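Local structure of putative neuraminyllactose-binding hemagglutinin homolog (Helicobacter pylori, 3BGH) at residues E121-N135 against S147-R161. The protein is a putative outer-membrane lipoprotein adhesin, named for a proposed role in binding neuraminyllactose, though its function is not established. Residues are numbered along the deposited sequence; the frame is centred on the assembly and turned at random.
Sequences EEKVIDMSSGYLNLN and SFGIDVSKIKAVIER. With SO4 (sulfate ion), chain E.
Val124 meets Ile159 and Glu160 together at a classic beta bulge, near one end of a long antiparallel hairpin formed by strands 123-137 and 144-161. Val124 O accepts both Ile159 N, at 2.9 Å, and the more distant Glu160 N, both from the same face of its carbonyl plane. With CG1 anti to the backbone N (chi1 -175°), Val124 brings that methyl to 3.7 Å from Ile159 CD1, while its CG2 lies alongside the aliphatic part of Glu160; a branched, apolar residue suits this buried place. Beyond the bulge, Lys123 and Arg161 form a non-hydrogen-bonded pair, their long chains running side by side to a sulfate, probably from the crystallisation liquor. Arg161 NH2 gives SO4 O4 a nearly straight 2.7 Å bond in the guanidinium plane, and Lys123 NZ donates to the same oxygen, so the anion probably offsets their like charges. Glu183 takes Arg161 NE in a salt bridge. Between the hairpin's two ladders, where strand 144-161 is interrupted by a loop, the small hydroxyl of buried Ser128 supplements its backbone bonds to Ile155 O and Lys154 N: OG accepts Ile155 N and donates in plane to a lone pair of Val152 O, 2.8 Å away.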
loop_
_atom_site.group_PDB
_atom_site.type_symbol
_atom_site.label_atom_id
_atom_site.label_comp_id
_atom_site.label_asym_id
_atom_site.label_seq_id
_atom_site.Cartn_x
_atom_site.Cartn_y
_atom_site.Cartn_z
ATOM N N GLU A 121 -3.458 5.607 26.784
ATOM C CA GLU A 121 -4.460 4.557 26.968
ATOM C C GLU A 121 -4.323 3.567 25.815
ATOM O O GLU A 121 -3.816 3.915 24.756
ATOM C CB GLU A 121 -5.880 5.174 27.004
ATOM C CG GLU A 121 -6.037 6.383 27.986
ATOM C CD GLU A 121 -7.394 7.129 27.888
ATOM O OE1 GLU A 121 -7.937 7.294 26.760
ATOM O OE2 GLU A 121 -7.903 7.572 28.957
ATOM N N GLU A 122 -4.772 2.340 26.026
ATOM C CA GLU A 122 -4.935 1.406 24.951
ATOM C C GLU A 122 -5.907 2.004 23.943
ATOM O O GLU A 122 -6.903 2.635 24.318
ATOM C CB GLU A 122 -5.486 0.090 25.474
ATOM C CG GLU A 122 -5.769 -0.934 24.397
ATOM C CD GLU A 122 -6.002 -2.293 24.982
ATOM O OE1 GLU A 122 -6.546 -3.190 24.299
ATOM O OE2 GLU A 122 -5.646 -2.462 26.157
ATOM N N LYS A 123 -5.598 1.853 22.664
ATOM C CA LYS A 123 -6.518 2.329 21.657
ATOM C C LYS A 123 -6.600 1.391 20.480
ATOM O O LYS A 123 -5.654 0.628 20.232
ATOM C CB LYS A 123 -6.203 3.767 21.232
ATOM C CG LYS A 123 -4.768 4.134 21.266
ATOM C CD LYS A 123 -4.614 5.634 21.377
ATOM C CE LYS A 123 -3.132 5.999 21.574
ATOM N NZ LYS A 123 -2.868 7.466 21.760
ATOM N N VAL A 124 -7.764 1.385 19.822
ATOM C CA VAL A 124 -7.940 0.671 18.572
ATOM C C VAL A 124 -7.968 1.744 17.497
ATOM O O VAL A 124 -8.488 2.853 17.731
ATOM C CB VAL A 124 -9.218 -0.138 18.593
ATOM C CG1 VAL A 124 -9.382 -1.023 17.319
ATOM C CG2 VAL A 124 -9.247 -0.995 19.871
ATOM N N ILE A 125 -7.359 1.457 16.343
ATOM C CA ILE A 125 -7.232 2.451 15.266
ATOM C C ILE A 125 -7.535 1.822 13.919
ATOM O O ILE A 125 -7.548 0.605 13.789
ATOM C CB ILE A 125 -5.804 3.033 15.163
ATOM C CG1 ILE A 125 -4.836 2.005 14.563
ATOM C CG2 ILE A 125 -5.289 3.556 16.496
ATOM C CD1 ILE A 125 -3.494 2.526 14.273
ATOM N N ASP A 126 -7.801 2.663 12.926
ATOM C CA ASP A 126 -7.691 2.288 11.540
ATOM C C ASP A 126 -6.424 2.958 10.987
ATOM O O ASP A 126 -6.002 3.992 11.498
ATOM C CB ASP A 126 -8.927 2.742 10.764
ATOM C CG ASP A 126 -10.138 1.867 11.030
ATOM O OD1 ASP A 126 -9.969 0.782 11.651
ATOM O OD2 ASP A 126 -11.268 2.272 10.632
ATOM N N MET A 127 -5.821 2.373 9.959
ATOM C CA MET A 127 -4.544 2.854 9.448
ATOM C C MET A 127 -4.434 2.580 7.967
ATOM O O MET A 127 -4.789 1.493 7.510
ATOM C CB MET A 127 -3.367 2.171 10.184
ATOM C CG MET A 127 -1.944 2.744 9.836
ATOM S SD MET A 127 -0.518 1.931 10.683
ATOM C CE MET A 127 -0.560 0.399 9.844
ATOM N N SER A 128 -3.895 3.539 7.226
ATOM C CA SER A 128 -3.726 3.376 5.808
ATOM C C SER A 128 -2.421 2.705 5.377
ATOM O O SER A 128 -1.410 2.667 6.106
ATOM C CB SER A 128 -3.731 4.738 5.181
ATOM O OG SER A 128 -2.480 5.314 5.496
ATOM N N SER A 129 -2.436 2.242 4.135
ATOM C CA SER A 129 -1.227 1.899 3.400
ATOM C C SER A 129 -1.450 2.432 1.991
ATOM O O SER A 129 -2.537 2.925 1.670
ATOM C CB SER A 129 -1.027 0.382 3.384
ATOM O OG SER A 129 -1.951 -0.227 2.503
ATOM N N GLY A 130 -0.447 2.314 1.147
ATOM C CA GLY A 130 -0.529 2.749 -0.222
ATOM C C GLY A 130 0.553 3.747 -0.565
ATOM O O GLY A 130 1.386 4.065 0.230
ATOM N N TYR A 131 0.504 4.257 -1.772
ATOM C CA TYR A 131 1.615 4.934 -2.329
ATOM C C TYR A 131 1.170 5.509 -3.694
ATOM O O TYR A 131 0.524 4.829 -4.487
ATOM C CB TYR A 131 2.793 3.934 -2.472
ATOM C CG TYR A 131 4.074 4.557 -2.949
ATOM C CD1 TYR A 131 5.071 4.942 -2.053
ATOM C CD2 TYR A 131 4.296 4.775 -4.314
ATOM C CE1 TYR A 131 6.267 5.549 -2.500
ATOM C CE2 TYR A 131 5.505 5.366 -4.779
ATOM C CZ TYR A 131 6.470 5.727 -3.867
ATOM O OH TYR A 131 7.612 6.306 -4.349
ATOM N N LEU A 132 1.483 6.776 -3.924
ATOM C CA LEU A 132 1.191 7.417 -5.188
ATOM C C LEU A 132 2.431 7.732 -5.975
ATOM O O LEU A 132 3.435 8.241 -5.449
ATOM C CB LEU A 132 0.404 8.683 -4.965
ATOM C CG LEU A 132 -1.090 8.479 -5.147
ATOM C CD1 LEU A 132 -1.670 7.574 -4.075
ATOM C CD2 LEU A 132 -1.809 9.834 -5.138
ATOM N N ASN A 133 2.348 7.452 -7.260
ATOM C CA ASN A 133 3.435 7.761 -8.136
ATOM C C ASN A 133 3.056 8.731 -9.238
ATOM O O ASN A 133 2.224 8.419 -10.103
ATOM C CB ASN A 133 3.953 6.495 -8.771
ATOM C CG ASN A 133 5.273 6.709 -9.419
ATOM O OD1 ASN A 133 6.292 6.939 -8.731
ATOM N ND2 ASN A 133 5.291 6.659 -10.742
ATOM N N LEU A 134 3.700 9.895 -9.227
ATOM C CA LEU A 134 3.603 10.833 -10.333
ATOM C C LEU A 134 4.684 10.579 -11.407
ATOM O O LEU A 134 5.860 10.776 -11.141
ATOM C CB LEU A 134 3.698 12.248 -9.792
ATOM C CG LEU A 134 3.503 13.396 -10.788
ATOM C CD1 LEU A 134 2.178 13.254 -11.502
ATOM C CD2 LEU A 134 3.535 14.691 -10.036
ATOM N N ASN A 135 4.271 10.175 -12.623
ATOM C CA ASN A 135 5.223 10.003 -13.745
ATOM C C ASN A 135 5.378 11.229 -14.650
ATOM O O ASN A 135 4.396 11.847 -15.054
ATOM C CB ASN A 135 4.929 8.726 -14.571
ATOM C CG ASN A 135 5.689 7.488 -14.048
ATOM O OD1 ASN A 135 6.446 7.576 -13.091
ATOM N ND2 ASN A 135 5.515 6.347 -14.706
ATOM N N SER A 147 10.174 9.844 -11.986
ATOM C CA SER A 147 9.083 9.359 -11.155
ATOM C C SER A 147 9.200 9.994 -9.790
ATOM O O SER A 147 10.266 9.952 -9.195
ATOM C CB SER A 147 9.134 7.827 -10.991
ATOM O OG SER A 147 8.960 7.154 -12.228
ATOM N N PHE A 148 8.098 10.545 -9.281
ATOM C CA PHE A 148 8.116 11.173 -7.961
ATOM C C PHE A 148 7.013 10.491 -7.153
ATOM O O PHE A 148 5.877 10.392 -7.601
ATOM C CB PHE A 148 7.932 12.698 -8.067
ATOM C CG PHE A 148 7.515 13.369 -6.772
ATOM C CD1 PHE A 148 6.201 13.766 -6.582
ATOM C CD2 PHE A 148 8.437 13.615 -5.754
ATOM C CE1 PHE A 148 5.780 14.411 -5.397
ATOM C CE2 PHE A 148 8.048 14.235 -4.527
ATOM C CZ PHE A 148 6.705 14.646 -4.358
ATOM N N GLY A 149 7.380 9.978 -5.986
ATOM C CA GLY A 149 6.465 9.213 -5.157
ATOM C C GLY A 149 5.986 9.949 -3.916
ATOM O O GLY A 149 6.696 10.764 -3.343
ATOM N N ILE A 150 4.740 9.692 -3.528
ATOM C CA ILE A 150 4.268 10.112 -2.246
ATOM C C ILE A 150 3.749 8.865 -1.592
ATOM O O ILE A 150 2.855 8.184 -2.126
ATOM C CB ILE A 150 3.183 11.176 -2.331
ATOM C CG1 ILE A 150 3.536 12.240 -3.374
ATOM C CG2 ILE A 150 2.975 11.794 -0.978
ATOM C CD1 ILE A 150 2.768 12.095 -4.692
ATOM N N ASP A 151 4.380 8.523 -0.487
ATOM C CA ASP A 151 3.935 7.482 0.395
ATOM C C ASP A 151 2.763 8.026 1.230
ATOM O O ASP A 151 2.869 9.088 1.896
ATOM C CB ASP A 151 5.098 7.104 1.311
ATOM C CG ASP A 151 4.752 6.017 2.315
ATOM O OD1 ASP A 151 3.596 5.543 2.418
ATOM O OD2 ASP A 151 5.670 5.640 3.051
ATOM N N VAL A 152 1.658 7.283 1.216
ATOM C CA VAL A 152 0.476 7.689 1.960
ATOM C C VAL A 152 0.127 6.634 3.011
ATOM O O VAL A 152 -0.988 6.579 3.485
ATOM C CB VAL A 152 -0.769 7.907 1.012
ATOM C CG1 VAL A 152 -0.591 9.160 0.123
ATOM C CG2 VAL A 152 -1.105 6.616 0.194
ATOM N N SER A 153 1.073 5.786 3.374
ATOM C CA SER A 153 0.815 4.788 4.410
ATOM C C SER A 153 1.047 5.314 5.836
ATOM O O SER A 153 1.572 6.411 6.026
ATOM C CB SER A 153 1.667 3.575 4.143
ATOM O OG SER A 153 3.000 3.834 4.531
ATOM N N LYS A 154 0.659 4.524 6.833
ATOM C CA LYS A 154 0.785 4.895 8.272
ATOM C C LYS A 154 -0.037 6.094 8.751
ATOM O O LYS A 154 0.191 6.611 9.851
ATOM C CB LYS A 154 2.258 5.047 8.716
ATOM C CG LYS A 154 3.144 3.876 8.361
ATOM C CD LYS A 154 3.081 2.763 9.370
ATOM C CE LYS A 154 4.423 1.965 9.402
ATOM N NZ LYS A 154 4.412 0.887 10.441
ATOM N N ILE A 155 -0.994 6.535 7.956
ATOM C CA ILE A 155 -1.973 7.494 8.442
ATOM C C ILE A 155 -3.053 6.865 9.356
ATOM O O ILE A 155 -3.773 5.955 8.939
ATOM C CB ILE A 155 -2.576 8.301 7.272
ATOM C CG1 ILE A 155 -1.437 9.068 6.547
ATOM C CG2 ILE A 155 -3.589 9.261 7.800
ATOM C CD1 ILE A 155 -1.848 9.904 5.362
ATOM N N LYS A 156 -3.194 7.372 10.584
ATOM C CA LYS A 156 -4.039 6.698 11.599
ATOM C C LYS A 156 -5.256 7.495 12.103
ATOM O O LYS A 156 -5.220 8.727 12.257
ATOM C CB LYS A 156 -3.221 6.246 12.837
ATOM C CG LYS A 156 -1.776 5.827 12.619
ATOM C CD LYS A 156 -1.120 5.287 13.936
ATOM C CE LYS A 156 0.401 5.094 13.819
ATOM N NZ LYS A 156 0.914 3.881 14.590
ATOM N N ALA A 157 -6.335 6.768 12.383
ATOM C CA ALA A 157 -7.466 7.326 13.083
ATOM C C ALA A 157 -7.864 6.427 14.242
ATOM O O ALA A 157 -8.072 5.233 14.093
ATOM C CB ALA A 157 -8.619 7.513 12.136
ATOM N N VAL A 158 -7.995 7.030 15.410
ATOM C CA VAL A 158 -8.437 6.308 16.583
ATOM C C VAL A 158 -9.941 6.075 16.514
ATOM O O VAL A 158 -10.703 7.013 16.276
ATOM C CB VAL A 158 -8.097 7.072 17.836
ATOM C CG1 VAL A 158 -8.593 6.316 19.049
ATOM C CG2 VAL A 158 -6.608 7.269 17.891
ATOM N N ILE A 159 -10.349 4.820 16.696
ATOM C CA ILE A 159 -11.754 4.474 16.728
ATOM C C ILE A 159 -12.250 4.154 18.143
ATOM O O ILE A 159 -13.419 4.371 18.459
ATOM C CB ILE A 159 -12.113 3.327 15.767
ATOM C CG1 ILE A 159 -11.166 2.146 15.927
ATOM C CG2 ILE A 159 -12.095 3.830 14.348
ATOM C CD1 ILE A 159 -11.470 0.983 14.965
ATOM N N GLU A 160 -11.347 3.676 18.989
ATOM C CA GLU A 160 -11.706 3.226 20.309
ATOM C C GLU A 160 -10.580 3.526 21.320
ATOM O O GLU A 160 -9.401 3.253 21.047
ATOM C CB GLU A 160 -11.995 1.731 20.218
ATOM C CG GLU A 160 -12.668 1.102 21.409
ATOM C CD GLU A 160 -13.107 -0.327 21.094
ATOM O OE1 GLU A 160 -13.663 -0.531 19.993
ATOM O OE2 GLU A 160 -12.893 -1.244 21.929
ATOM N N ARG A 161 -10.945 4.118 22.458
ATOM C CA ARG A 161 -10.035 4.247 23.614
ATOM C C ARG A 161 -10.550 3.426 24.794
ATOM O O ARG A 161 -11.750 3.323 24.992
ATOM C CB ARG A 161 -9.895 5.701 24.042
ATOM C CG ARG A 161 -9.779 6.625 22.864
ATOM C CD ARG A 161 -9.613 8.025 23.268
ATOM N NE ARG A 161 -8.772 8.731 22.309
ATOM C CZ ARG A 161 -7.445 8.805 22.393
ATOM N NH1 ARG A 161 -6.799 8.208 23.397
ATOM N NH2 ARG A 161 -6.762 9.480 21.477
HETATM S S SO4 E . -3.444 10.301 22.877
HETATM O O1 SO4 E . -3.050 11.709 22.839
HETATM O O2 SO4 E . -2.276 9.444 23.094
HETATM O O3 SO4 E . -4.384 10.110 23.972
HETATM O O4 SO4 E . -4.115 9.953 21.633
#